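Local coordinates for protein monopolin complex subunit CSM1 (Candida glabrata, PDB 6MJC) that is a subunit of the monopolin complex and binds the kinetochore protein Dsn1, consistent with a role in recruiting monopolin to kinetochores, at residues Lys85-Leu90 against Lys107-Leu112. Residues are numbered along the deposited sequence.
Sequences KLPDYL and KMSKSL
A helix exit followed by a short 3-10 turn packs along one face of a regular helix. Lys85 closes the helix 76-85; Leu86 (phi/psi -102/156) and Pro87 (-68/152) run extended, and a 3-10 segment starts at Asp88 and runs on past Leu90, with Leu90 N hydrogen-bonded to Pro87 O at 3.0 Å. Residues 107-112 are helical, Ser111 N reaching Lys107 O at 2.9 Å. The backbones come nearest at Leu86 and Ser111, with CA atoms 5.3 Å apart. Ser111 is small, and its m rotamer folds OG back onto Lys107 O (2.7 Å), so its hydroxyl is satisfied inside the helix. The m, t rotamer of Leu86 directs CD1 to Met108 SD (4.1 Å) and CD2 to Ser111 CB (3.3 Å) and Leu112 CD2 (3.9 Å). Met108 (t, p, p) curls its thioether so that CE also touches Leu90 CD1 at 4.1 Å. At one end a hydrogen bond closes the contact: Lys85, with chi3 at m, sends NZ to Leu112 O (3.0 Å). At the other, the Lys107 methylenes (t, p, p, t) pack on Pro87 and Tyr89, CD 4.3 Å from Pro87 CG and CE 3.4 Å from Tyr89 OH. Tyr89 also packs on a basic side chain of the bound Dsn1 peptide, so this edge borders the peptide, consistent with a part in kinetochore recruitment. This is helix-to-loop packing in the Csm1/Pcs1 fold: helix 101-113 lies between the connection from helix 76-85 to strand 94-96 and the antiparallel sheet, its Met108 and Leu112 touching Met44, and Met108 also Tyr46, on strand 44-52.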
loop_
_atom_site.group_PDB
_atom_site.type_symbol
_atom_site.label_atom_id
_atom_site.label_comp_id
_atom_site.label_asym_id
_atom_site.label_seq_id
_atom_site.Cartn_x
_atom_site.Cartn_y
_atom_site.Cartn_z
ATOM N N LYS A 85 -16.898 -5.537 0.389
ATOM C CA LYS A 85 -16.026 -6.651 0.732
ATOM C C LYS A 85 -14.942 -6.221 1.698
ATOM O O LYS A 85 -14.545 -7.004 2.567
ATOM C CB LYS A 85 -15.371 -7.246 -0.529
ATOM C CG LYS A 85 -16.357 -7.891 -1.497
ATOM C CD LYS A 85 -15.715 -8.936 -2.419
ATOM C CE LYS A 85 -15.118 -8.330 -3.670
ATOM N NZ LYS A 85 -14.645 -9.380 -4.618
ATOM N N LEU A 86 -14.433 -4.934 1.550
ATOM C CA LEU A 86 -13.299 -4.583 2.378
ATOM C C LEU A 86 -13.715 -3.716 3.565
ATOM O O LEU A 86 -14.696 -2.969 3.495
ATOM C CB LEU A 86 -12.236 -3.812 1.589
ATOM C CG LEU A 86 -11.845 -4.270 0.184
ATOM C CD1 LEU A 86 -10.570 -3.463 -0.206
ATOM C CD2 LEU A 86 -11.658 -5.672 -0.086
ATOM N N PRO A 87 -12.907 -3.732 4.624
ATOM C CA PRO A 87 -13.189 -2.874 5.771
ATOM C C PRO A 87 -12.998 -1.400 5.430
ATOM O O PRO A 87 -12.236 -1.032 4.536
ATOM C CB PRO A 87 -12.200 -3.350 6.845
ATOM C CG PRO A 87 -11.172 -4.167 6.120
ATOM C CD PRO A 87 -11.803 -4.681 4.873
ATOM N N ASP A 88 -13.753 -0.554 6.136
ATOM C CA ASP A 88 -13.712 0.897 5.866
ATOM C C ASP A 88 -12.287 1.447 5.844
ATOM O O ASP A 88 -11.964 2.372 5.074
ATOM C CB ASP A 88 -14.491 1.673 6.942
ATOM C CG ASP A 88 -15.994 1.474 6.871
ATOM O OD1 ASP A 88 -16.457 0.845 5.903
ATOM O OD2 ASP A 88 -16.711 1.955 7.786
ATOM N N TYR A 89 -11.416 0.928 6.709
ATOM C CA TYR A 89 -10.093 1.550 6.793
ATOM C C TYR A 89 -9.245 1.342 5.559
ATOM O O TYR A 89 -8.278 2.105 5.349
ATOM C CB TYR A 89 -9.360 1.062 8.026
ATOM C CG TYR A 89 -9.223 -0.416 8.174
ATOM C CD1 TYR A 89 -8.323 -1.135 7.412
ATOM C CD2 TYR A 89 -9.975 -1.096 9.113
ATOM C CE1 TYR A 89 -8.197 -2.525 7.562
ATOM C CE2 TYR A 89 -9.822 -2.481 9.297
ATOM C CZ TYR A 89 -8.953 -3.177 8.514
ATOM O OH TYR A 89 -8.861 -4.535 8.693
ATOM N N LEU A 90 -9.591 0.370 4.722
ATOM C CA LEU A 90 -8.828 0.200 3.502
ATOM C C LEU A 90 -9.225 1.182 2.400
ATOM O O LEU A 90 -8.686 1.089 1.298
ATOM C CB LEU A 90 -8.951 -1.237 2.995
ATOM C CG LEU A 90 -8.278 -2.325 3.838
ATOM C CD1 LEU A 90 -8.438 -3.671 3.191
ATOM C CD2 LEU A 90 -6.791 -1.969 4.016
ATOM N N LYS A 107 -5.079 -9.660 5.135
ATOM C CA LYS A 107 -6.391 -9.001 5.195
ATOM C C LYS A 107 -6.848 -8.570 3.811
ATOM O O LYS A 107 -7.999 -8.813 3.405
ATOM C CB LYS A 107 -6.310 -7.786 6.121
ATOM C CG LYS A 107 -7.568 -6.906 6.223
ATOM C CD LYS A 107 -8.752 -7.681 6.735
ATOM C CE LYS A 107 -8.707 -7.857 8.230
ATOM N NZ LYS A 107 -10.020 -8.384 8.712
ATOM N N MET A 108 -5.951 -7.941 3.055
ATOM C CA MET A 108 -6.327 -7.502 1.709
ATOM C C MET A 108 -6.666 -8.697 0.833
ATOM O O MET A 108 -7.663 -8.683 0.103
ATOM C CB MET A 108 -5.212 -6.678 1.067
ATOM C CG MET A 108 -5.527 -6.205 -0.347
ATOM S SD MET A 108 -6.730 -4.902 -0.433
ATOM C CE MET A 108 -5.715 -3.550 0.157
ATOM N N SER A 109 -5.856 -9.755 0.901
ATOM C CA SER A 109 -6.056 -10.881 0.018
ATOM C C SER A 109 -7.363 -11.585 0.347
ATOM O O SER A 109 -8.132 -11.937 -0.552
ATOM C CB SER A 109 -4.859 -11.829 0.128
ATOM O OG SER A 109 -4.959 -12.824 -0.876
ATOM N N LYS A 110 -7.665 -11.737 1.630
ATOM C CA LYS A 110 -8.888 -12.425 2.006
ATOM C C LYS A 110 -10.107 -11.576 1.687
ATOM O O LYS A 110 -11.141 -12.105 1.269
ATOM C CB LYS A 110 -8.871 -12.763 3.486
ATOM C CG LYS A 110 -7.939 -13.929 3.852
ATOM C CD LYS A 110 -8.055 -14.296 5.332
ATOM C CE LYS A 110 -7.161 -15.497 5.676
ATOM N NZ LYS A 110 -7.104 -15.776 7.142
ATOM N N SER A 111 -10.013 -10.267 1.916
ATOM C CA SER A 111 -11.140 -9.382 1.655
ATOM C C SER A 111 -11.501 -9.407 0.180
ATOM O O SER A 111 -12.685 -9.474 -0.173
ATOM C CB SER A 111 -10.823 -7.967 2.121
ATOM O OG SER A 111 -10.504 -7.939 3.505
ATOM N N LEU A 112 -10.495 -9.398 -0.701
ATOM C CA LEU A 112 -10.794 -9.406 -2.133
ATOM C C LEU A 112 -11.412 -10.716 -2.583
ATOM O O LEU A 112 -12.163 -10.713 -3.560
ATOM C CB LEU A 112 -9.547 -9.135 -2.975
ATOM C CG LEU A 112 -8.933 -7.770 -2.777
ATOM C CD1 LEU A 112 -7.527 -7.640 -3.362
ATOM C CD2 LEU A 112 -9.861 -6.724 -3.424
#